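Long-range contacts in 16S rRNA (adenine(1408)-N(1))-methyltransferase (Catenulispora acidiphila, PDB 4X1O), which probably transfers a methyl group from S-adenosyl-L-methionine to N1 of adenine 1408 in 16S rRNA, a modification linked to aminoglycoside resistance: residues 78-88 / 102-110; 129-138 / 160-168. One frame throughout, in Å; residues are numbered along the deposited sequence.

Interaction 1. Residues 78-88 / 102-110; sequences DPAWQRMTETA and NLVLVSSAI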
loop_
_atom_site.group_PDB
_atom_site.type_symbol
_atom_site.label_atom_id
_atom_site.label_comp_id
_atom_site.label_asym_id
_atom_site.label_seq_id
_atom_site.Cartn_x
_atom_site.Cartn_y
_atom_site.Cartn_z
ATOM N N ASP A 78 1.105 7.895 -1.948
ATOM C CA ASP A 78 2.306 7.713 -2.760
ATOM C C ASP A 78 2.946 9.064 -3.035
ATOM O O ASP A 78 2.241 10.036 -3.246
ATOM C CB ASP A 78 1.956 7.001 -4.071
ATOM C CG ASP A 78 3.165 6.397 -4.757
ATOM O OD1 ASP A 78 4.017 7.168 -5.256
ATOM O OD2 ASP A 78 3.260 5.150 -4.801
ATOM N N PRO A 79 4.277 9.138 -3.016
ATOM C CA PRO A 79 4.850 10.468 -3.254
ATOM C C PRO A 79 4.884 10.851 -4.732
ATOM O O PRO A 79 5.007 12.033 -5.035
ATOM C CB PRO A 79 6.260 10.341 -2.688
ATOM C CG PRO A 79 6.572 8.899 -2.809
ATOM C CD PRO A 79 5.298 8.175 -2.566
ATOM N N ALA A 80 4.769 9.876 -5.628
ATOM C CA ALA A 80 4.833 10.150 -7.061
ATOM C C ALA A 80 3.432 10.379 -7.594
ATOM O O ALA A 80 2.891 9.550 -8.333
ATOM C CB ALA A 80 5.509 9.010 -7.794
ATOM N N TRP A 81 2.844 11.506 -7.206
ATOM C CA TRP A 81 1.420 11.727 -7.412
ATOM C C TRP A 81 1.036 11.828 -8.889
ATOM O O TRP A 81 -0.080 11.444 -9.260
ATOM C CB TRP A 81 0.959 12.979 -6.658
ATOM C CG TRP A 81 1.620 14.252 -7.091
ATOM C CD1 TRP A 81 2.785 14.777 -6.612
ATOM C CD2 TRP A 81 1.138 15.176 -8.075
ATOM N NE1 TRP A 81 3.065 15.966 -7.247
ATOM C CE2 TRP A 81 2.067 16.233 -8.149
ATOM C CE3 TRP A 81 0.008 15.212 -8.902
ATOM C CZ2 TRP A 81 1.906 17.309 -9.018
ATOM C CZ3 TRP A 81 -0.149 16.282 -9.766
ATOM C CH2 TRP A 81 0.795 17.314 -9.816
ATOM N N GLN A 82 1.953 12.301 -9.732
ATOM C CA GLN A 82 1.645 12.485 -11.153
ATOM C C GLN A 82 1.284 11.169 -11.833
ATOM O O GLN A 82 0.537 11.152 -12.814
ATOM C CB GLN A 82 2.815 13.134 -11.901
ATOM C CG GLN A 82 3.154 14.560 -11.496
ATOM C CD GLN A 82 4.136 14.633 -10.336
ATOM O OE1 GLN A 82 4.498 13.614 -9.737
ATOM N NE2 GLN A 82 4.591 15.845 -10.028
ATOM N N ARG A 83 1.816 10.072 -11.307
ATOM C CA ARG A 83 1.541 8.753 -11.851
ATOM C C ARG A 83 0.088 8.339 -11.633
ATOM O O ARG A 83 -0.434 7.462 -12.321
ATOM C CB ARG A 83 2.474 7.713 -11.219
ATOM C CG ARG A 83 3.921 7.830 -11.690
ATOM C CD ARG A 83 4.866 6.982 -10.844
ATOM N NE ARG A 83 4.762 5.556 -11.139
ATOM C CZ ARG A 83 4.784 4.598 -10.216
ATOM N NH1 ARG A 83 4.904 4.914 -8.934
ATOM N NH2 ARG A 83 4.685 3.325 -10.575
ATOM N N MET A 84 -0.553 8.955 -10.651
ATOM C CA MET A 84 -1.895 8.555 -10.264
ATOM C C MET A 84 -2.982 9.379 -10.951
ATOM O O MET A 84 -4.158 9.157 -10.695
ATOM C CB MET A 84 -2.069 8.665 -8.750
ATOM C CG MET A 84 -1.173 7.732 -7.940
ATOM S SD MET A 84 -1.554 7.838 -6.172
ATOM C CE MET A 84 -0.910 9.462 -5.777
ATOM N N THR A 85 -2.595 10.319 -11.815
ATOM C CA THR A 85 -3.550 11.300 -12.331
ATOM C C THR A 85 -4.685 10.695 -13.148
ATOM O O THR A 85 -5.823 11.139 -13.025
ATOM C CB THR A 85 -2.852 12.378 -13.184
ATOM O OG1 THR A 85 -2.058 11.758 -14.203
ATOM C CG2 THR A 85 -1.968 13.241 -12.307
ATOM N N GLU A 86 -4.385 9.694 -13.972
ATOM C CA GLU A 86 -5.421 9.007 -14.744
ATOM C C GLU A 86 -6.471 8.368 -13.839
ATOM O O GLU A 86 -7.669 8.429 -14.114
ATOM C CB GLU A 86 -4.801 7.941 -15.647
ATOM C CG GLU A 86 -5.814 7.130 -16.426
ATOM C CD GLU A 86 -5.173 6.300 -17.524
ATOM O OE1 GLU A 86 -3.969 6.485 -17.789
ATOM O OE2 GLU A 86 -5.877 5.459 -18.121
ATOM N N THR A 87 -6.015 7.747 -12.759
ATOM C CA THR A 87 -6.932 7.175 -11.791
ATOM C C THR A 87 -7.775 8.277 -11.163
ATOM O O THR A 87 -8.979 8.134 -11.003
ATOM C CB THR A 87 -6.180 6.402 -10.683
ATOM O OG1 THR A 87 -5.616 5.217 -11.247
ATOM C CG2 THR A 87 -7.139 6.010 -9.563
ATOM N N ALA A 88 -7.130 9.377 -10.803
ATOM C CA ALA A 88 -7.834 10.472 -10.151
ATOM C C ALA A 88 -8.888 11.088 -11.070
ATOM O O ALA A 88 -9.983 11.427 -10.614
ATOM C CB ALA A 88 -6.848 11.539 -9.690
ATOM N N ASN A 102 -15.219 7.345 -2.840
ATOM C CA ASN A 102 -14.570 6.808 -1.648
ATOM C C ASN A 102 -13.080 6.544 -1.798
ATOM O O ASN A 102 -12.470 5.924 -0.921
ATOM C CB ASN A 102 -15.236 5.496 -1.244
ATOM C CG ASN A 102 -15.231 4.464 -2.368
ATOM O OD1 ASN A 102 -15.338 4.800 -3.551
ATOM N ND2 ASN A 102 -15.143 3.194 -1.996
ATOM N N LEU A 103 -12.520 6.940 -2.936
ATOM C CA LEU A 103 -11.087 6.866 -3.146
ATOM C C LEU A 103 -10.442 8.223 -2.852
ATOM O O LEU A 103 -10.845 9.273 -3.385
ATOM C CB LEU A 103 -10.783 6.408 -4.578
ATOM C CG LEU A 103 -9.317 6.308 -4.967
ATOM C CD1 LEU A 103 -8.690 5.127 -4.181
ATOM C CD2 LEU A 103 -9.165 6.094 -6.458
ATOM N N VAL A 104 -9.445 8.199 -1.987
ATOM C CA VAL A 104 -8.685 9.380 -1.651
ATOM C C VAL A 104 -7.219 9.139 -1.997
ATOM O O VAL A 104 -6.587 8.227 -1.458
ATOM C CB VAL A 104 -8.816 9.740 -0.152
ATOM C CG1 VAL A 104 -8.057 11.024 0.140
ATOM C CG2 VAL A 104 -10.286 9.902 0.232
ATOM N N LEU A 105 -6.681 9.954 -2.900
ATOM C CA LEU A 105 -5.297 9.786 -3.318
ATOM C C LEU A 105 -4.445 10.877 -2.691
ATOM O O LEU A 105 -4.614 12.064 -2.988
ATOM C CB LEU A 105 -5.189 9.808 -4.845
ATOM C CG LEU A 105 -6.014 8.695 -5.502
ATOM C CD1 LEU A 105 -6.090 8.870 -7.027
ATOM C CD2 LEU A 105 -5.481 7.316 -5.132
ATOM N N VAL A 106 -3.541 10.454 -1.810
ATOM C CA VAL A 106 -2.717 11.353 -0.998
ATOM C C VAL A 106 -1.290 11.412 -1.502
ATOM O O VAL A 106 -0.661 10.374 -1.699
ATOM C CB VAL A 106 -2.677 10.887 0.492
ATOM C CG1 VAL A 106 -1.730 11.770 1.320
ATOM C CG2 VAL A 106 -4.085 10.858 1.087
ATOM N N SER A 107 -0.768 12.618 -1.704
ATOM C CA SER A 107 0.627 12.774 -2.080
ATOM C C SER A 107 1.466 12.906 -0.826
ATOM O O SER A 107 1.510 13.966 -0.203
ATOM C CB SER A 107 0.827 13.994 -2.979
ATOM O OG SER A 107 2.183 14.108 -3.372
ATOM N N SER A 108 2.121 11.818 -0.448
ATOM C CA SER A 108 3.022 11.832 0.693
ATOM C C SER A 108 3.899 10.597 0.683
ATOM O O SER A 108 3.488 9.540 0.199
ATOM C CB SER A 108 2.248 11.899 2.009
ATOM O OG SER A 108 3.138 11.746 3.104
ATOM N N ALA A 109 5.108 10.746 1.211
ATOM C CA ALA A 109 5.981 9.609 1.465
ATOM C C ALA A 109 5.564 8.973 2.784
ATOM O O ALA A 109 5.029 9.648 3.660
ATOM C CB ALA A 109 7.426 10.041 1.505
ATOM N N ILE A 110 5.793 7.676 2.928
ATOM C CA ILE A 110 5.353 6.985 4.134
ATOM C C ILE A 110 6.247 7.292 5.342
ATOM O O ILE A 110 5.765 7.320 6.468
ATOM C CB ILE A 110 5.290 5.454 3.917
ATOM C CG1 ILE A 110 4.556 4.788 5.082
ATOM C CG2 ILE A 110 6.675 4.866 3.695
ATOM C CD1 ILE A 110 3.183 5.378 5.328
#
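Trp81 turns its indole away from the strand although its CB points at it, and the base of the side chain, not the ring's far end, meets Ser107. The torsion explains this: CG is held between the backbone N and the carbonyl carbon (chi1 61°), bringing CD1 to 3.4 Å from Ser107 OG, which approaches obliquely, while the amide of Gln82 covers part of one ring face. Two backbone bonds hold the turn beside the strand. Asp78 N donates to Val106 O over 3.1 Å, almost straight at 167°, whereas the return bond from Ser108 N to Asp78 O is weak; a CA-H...O contact from Ser107 CA to the same carbonyl oxygen, 3.4 Å, supplements it. The carboxylate of Asp78 works within its own loop: OD1 takes the N-H of Ala80 with its anti lone pair, forming an Asx turn, and OD2 receives Thr56 N, so each oxygen has a backbone N-H partner, which should hold the carboxylate in its orientation. Further along, where helix 85-91 faces the strand, the contact is apolar. Leu105 divides its methyls, CD2 lying 4.1 Å from Met84 SD as the two chains slide past each other, and CD1 resting 3.8 Å from Ala88 CB. The side chains of Thr87 and Leu103 cross at about a right angle, with Thr87 CG2 3.7 Å from Leu103 CD2, while the threonine hydroxyl bonds to Asp58 O and Trp220 NE1. This is the beta-alpha-beta unit of strand 72-78, helix 85-91 and strand 103-107 in a Rossmann-like methyltransferase, with Asp78, which binds S-adenosyl-L-methionine, at the carboxyl end of strand 72-78.

Interaction 2. Residues 129-138 / 160-168; sequences PWGKLLRGVV and ISIGTSIWR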
loop_
_atom_site.group_PDB
_atom_site.type_symbol
_atom_site.label_atom_id
_atom_site.label_comp_id
_atom_site.label_asym_id
_atom_site.label_seq_id
_atom_site.Cartn_x
_atom_site.Cartn_y
_atom_site.Cartn_z
ATOM N N PRO A 129 5.630 -2.977 -3.802
ATOM C CA PRO A 129 6.383 -1.756 -3.498
ATOM C C PRO A 129 7.652 -1.613 -4.337
ATOM O O PRO A 129 8.212 -2.622 -4.785
ATOM C CB PRO A 129 6.744 -1.933 -2.019
ATOM C CG PRO A 129 6.833 -3.391 -1.850
ATOM C CD PRO A 129 5.723 -3.962 -2.711
ATOM N N TRP A 130 8.045 -0.366 -4.581
ATOM C CA TRP A 130 9.307 -0.035 -5.239
ATOM C C TRP A 130 10.077 1.005 -4.443
ATOM O O TRP A 130 9.566 1.559 -3.465
ATOM C CB TRP A 130 9.058 0.498 -6.650
ATOM C CG TRP A 130 8.396 -0.467 -7.527
ATOM C CD1 TRP A 130 7.066 -0.506 -7.847
ATOM C CD2 TRP A 130 9.010 -1.561 -8.214
ATOM N NE1 TRP A 130 6.820 -1.560 -8.692
ATOM C CE2 TRP A 130 7.994 -2.224 -8.931
ATOM C CE3 TRP A 130 10.320 -2.046 -8.292
ATOM C CZ2 TRP A 130 8.249 -3.340 -9.724
ATOM C CZ3 TRP A 130 10.570 -3.157 -9.074
ATOM C CH2 TRP A 130 9.536 -3.792 -9.778
ATOM N N GLY A 131 11.310 1.282 -4.864
ATOM C CA GLY A 131 12.095 2.346 -4.268
ATOM C C GLY A 131 12.322 2.201 -2.777
ATOM O O GLY A 131 12.521 1.100 -2.286
ATOM N N LYS A 132 12.282 3.324 -2.071
ATOM C CA LYS A 132 12.539 3.364 -0.636
ATOM C C LYS A 132 11.557 2.495 0.157
ATOM O O LYS A 132 11.906 1.874 1.168
ATOM C CB LYS A 132 12.476 4.814 -0.143
ATOM C CG LYS A 132 12.798 4.972 1.322
ATOM C CD LYS A 132 13.613 6.235 1.543
ATOM C CE LYS A 132 14.591 6.057 2.685
ATOM N NZ LYS A 132 13.854 5.860 3.959
ATOM N N LEU A 133 10.311 2.450 -0.294
ATOM C CA LEU A 133 9.326 1.619 0.384
ATOM C C LEU A 133 9.716 0.143 0.309
ATOM O O LEU A 133 9.664 -0.565 1.312
ATOM C CB LEU A 133 7.928 1.857 -0.225
ATOM C CG LEU A 133 6.786 1.011 0.343
ATOM C CD1 LEU A 133 6.613 1.267 1.830
ATOM C CD2 LEU A 133 5.487 1.303 -0.411
ATOM N N LEU A 134 10.113 -0.311 -0.874
ATOM C CA LEU A 134 10.533 -1.689 -1.061
ATOM C C LEU A 134 11.779 -2.002 -0.214
ATOM O O LEU A 134 11.812 -2.982 0.544
ATOM C CB LEU A 134 10.828 -1.954 -2.538
ATOM C CG LEU A 134 11.489 -3.287 -2.884
ATOM C CD1 LEU A 134 10.607 -4.455 -2.435
ATOM C CD2 LEU A 134 11.778 -3.356 -4.372
ATOM N N ARG A 135 12.791 -1.157 -0.345
ATOM C CA ARG A 135 14.045 -1.375 0.366
ATOM C C ARG A 135 13.801 -1.343 1.867
ATOM O O ARG A 135 14.347 -2.161 2.611
ATOM C CB ARG A 135 15.089 -0.329 -0.032
ATOM C CG ARG A 135 16.450 -0.561 0.613
ATOM C CD ARG A 135 17.453 0.422 0.024
ATOM N NE ARG A 135 18.797 0.249 0.570
ATOM C CZ ARG A 135 19.685 -0.628 0.120
ATOM N NH1 ARG A 135 19.382 -1.437 -0.887
ATOM N NH2 ARG A 135 20.890 -0.688 0.688
ATOM N N GLY A 136 12.935 -0.434 2.299
ATOM C CA GLY A 136 12.592 -0.322 3.707
ATOM C C GLY A 136 11.913 -1.551 4.286
ATOM O O GLY A 136 12.196 -1.974 5.405
ATOM N N VAL A 137 11.003 -2.129 3.522
ATOM C CA VAL A 137 10.303 -3.307 3.972
ATOM C C VAL A 137 11.247 -4.500 4.001
ATOM O O VAL A 137 11.211 -5.298 4.923
ATOM C CB VAL A 137 9.084 -3.595 3.087
ATOM C CG1 VAL A 137 8.609 -5.016 3.273
ATOM C CG2 VAL A 137 7.973 -2.572 3.408
ATOM N N VAL A 138 12.111 -4.610 3.001
ATOM C CA VAL A 138 12.998 -5.766 2.920
ATOM C C VAL A 138 14.024 -5.729 4.055
ATOM O O VAL A 138 14.309 -6.747 4.690
ATOM C CB VAL A 138 13.702 -5.813 1.552
ATOM C CG1 VAL A 138 14.830 -6.832 1.558
ATOM C CG2 VAL A 138 12.670 -6.119 0.436
ATOM N N ILE A 160 1.759 -7.288 3.167
ATOM C CA ILE A 160 2.803 -6.872 2.242
ATOM C C ILE A 160 2.902 -7.931 1.163
ATOM O O ILE A 160 2.914 -9.124 1.468
ATOM C CB ILE A 160 4.161 -6.704 2.936
ATOM C CG1 ILE A 160 4.090 -5.626 4.016
ATOM C CG2 ILE A 160 5.253 -6.370 1.924
ATOM C CD1 ILE A 160 5.335 -5.617 4.899
ATOM N N SER A 161 2.948 -7.501 -0.092
ATOM C CA SER A 161 3.019 -8.437 -1.209
ATOM C C SER A 161 4.144 -8.007 -2.114
ATOM O O SER A 161 4.089 -6.931 -2.728
ATOM C CB SER A 161 1.698 -8.486 -1.994
ATOM O OG SER A 161 0.682 -9.162 -1.271
ATOM N N ILE A 162 5.182 -8.827 -2.188
ATOM C CA ILE A 162 6.336 -8.492 -3.017
ATOM C C ILE A 162 6.521 -9.556 -4.094
ATOM O O ILE A 162 6.658 -10.731 -3.788
ATOM C CB ILE A 162 7.621 -8.378 -2.160
ATOM C CG1 ILE A 162 7.481 -7.270 -1.106
ATOM C CG2 ILE A 162 8.848 -8.119 -3.039
ATOM C CD1 ILE A 162 8.541 -7.330 -0.034
ATOM N N GLY A 163 6.518 -9.156 -5.359
ATOM C CA GLY A 163 6.799 -10.111 -6.421
ATOM C C GLY A 163 8.262 -10.517 -6.406
ATOM O O GLY A 163 9.143 -9.672 -6.335
ATOM N N THR A 164 8.529 -11.818 -6.472
ATOM C CA THR A 164 9.898 -12.296 -6.313
ATOM C C THR A 164 10.727 -12.177 -7.585
ATOM O O THR A 164 11.945 -12.384 -7.558
ATOM C CB THR A 164 9.920 -13.759 -5.856
ATOM O OG1 THR A 164 9.240 -14.554 -6.826
ATOM C CG2 THR A 164 9.227 -13.904 -4.505
ATOM N N SER A 165 10.088 -11.833 -8.698
ATOM C CA SER A 165 10.822 -11.684 -9.947
ATOM C C SER A 165 11.806 -10.521 -9.881
ATOM O O SER A 165 12.704 -10.421 -10.711
ATOM C CB SER A 165 9.866 -11.493 -11.126
ATOM O OG SER A 165 9.163 -10.270 -11.013
ATOM N N ILE A 166 11.656 -9.649 -8.885
ATOM C CA ILE A 166 12.605 -8.544 -8.727
ATOM C C ILE A 166 14.000 -9.048 -8.354
ATOM O O ILE A 166 14.976 -8.324 -8.478
ATOM C CB ILE A 166 12.150 -7.526 -7.661
ATOM C CG1 ILE A 166 12.057 -8.185 -6.282
ATOM C CG2 ILE A 166 10.830 -6.872 -8.063
ATOM C CD1 ILE A 166 11.692 -7.205 -5.166
ATOM N N TRP A 167 14.109 -10.291 -7.900
ATOM C CA TRP A 167 15.436 -10.794 -7.565
ATOM C C TRP A 167 16.037 -11.607 -8.703
ATOM O O TRP A 167 17.083 -12.246 -8.543
ATOM C CB TRP A 167 15.383 -11.582 -6.255
ATOM C CG TRP A 167 15.751 -10.698 -5.092
ATOM C CD1 TRP A 167 16.955 -10.082 -4.886
ATOM C CD2 TRP A 167 14.898 -10.255 -4.041
ATOM N NE1 TRP A 167 16.917 -9.322 -3.746
ATOM C CE2 TRP A 167 15.663 -9.406 -3.210
ATOM C CE3 TRP A 167 13.566 -10.500 -3.705
ATOM C CZ2 TRP A 167 15.141 -8.813 -2.069
ATOM C CZ3 TRP A 167 13.053 -9.908 -2.568
ATOM C CH2 TRP A 167 13.837 -9.076 -1.766
ATOM N N ARG A 168 15.404 -11.537 -9.872
ATOM C CA ARG A 168 15.996 -12.093 -11.082
ATOM C C ARG A 168 16.505 -10.943 -11.935
ATOM O O ARG A 168 15.874 -9.890 -11.989
ATOM C CB ARG A 168 14.981 -12.944 -11.845
ATOM C CG ARG A 168 14.421 -14.088 -11.014
ATOM C CD ARG A 168 15.511 -15.090 -10.660
ATOM N NE ARG A 168 15.307 -15.687 -9.343
ATOM C CZ ARG A 168 16.263 -15.830 -8.430
ATOM N NH1 ARG A 168 17.500 -15.425 -8.693
ATOM N NH2 ARG A 168 15.987 -16.382 -7.258
#
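Two tryptophans from different segments flank this contact, each met obliquely by a branched aliphatic chain. The six-membered ring of Trp130 slides past Ile166, whose CG2 lies 3.8 Å from Trp130 CH2. On Trp167, one face carries CG1 of the preceding Ile166, offset toward the rim; the side chains of Val138 and Trp167 approach each other from opposite directions, Val138 CG2 lying obliquely 3.9 Å from Trp167 CH2. The indole N-H is bonded to Leu178 O. Ile166 therefore serves both rings. With chi1 at 62° and the chain then extended (chi2 176°), Ile166 directs CD1 at Leu134 CD2, tip to tip at 3.9 Å, while CG2 goes to Trp130. Deeper in, Ile162 spreads over several partners: its side chain crosses the Pro129 ring at about a right angle, CG1 against CG, while CG2 meets Leu134 CD1 and CD1 touches Val137 CG1 at 4.0 Å. That same valine methyl also reaches Ile160 CD1, 3.7 Å away. No hydrogen bond joins the segments, so the fit of methyls and rings carries the contact. The axes of 131-138 and 160-163 run at 105°, so helix 131-139 lies across strand 157-163, which strands 123-127 and 229-239 border in the sheet.

How the interactions relate
Interactions 1 and 2 both reach the seven-stranded mixed sheet, their centres about 19 Å apart. Interaction 1 closes before interaction 2 opens along the chain. Interaction 1 uses the outermost strand 103-107 and its neighbour 72-78; interaction 2 uses strand 157-163, separated from them by strands 49-54 and 123-127. They nevertheless touch, Ile110 CG2 packing 4.1 Å from Leu133 CD1. Both of these residues bind S-adenosyl-L-methionine, as do Asp78 and Arg83 of interaction 1, and Trp130 lies about 5 Å from Arg83 between side chains. The S-adenosyl-L-methionine site, with no such ligand bound in this model, thus draws residues from both contacts.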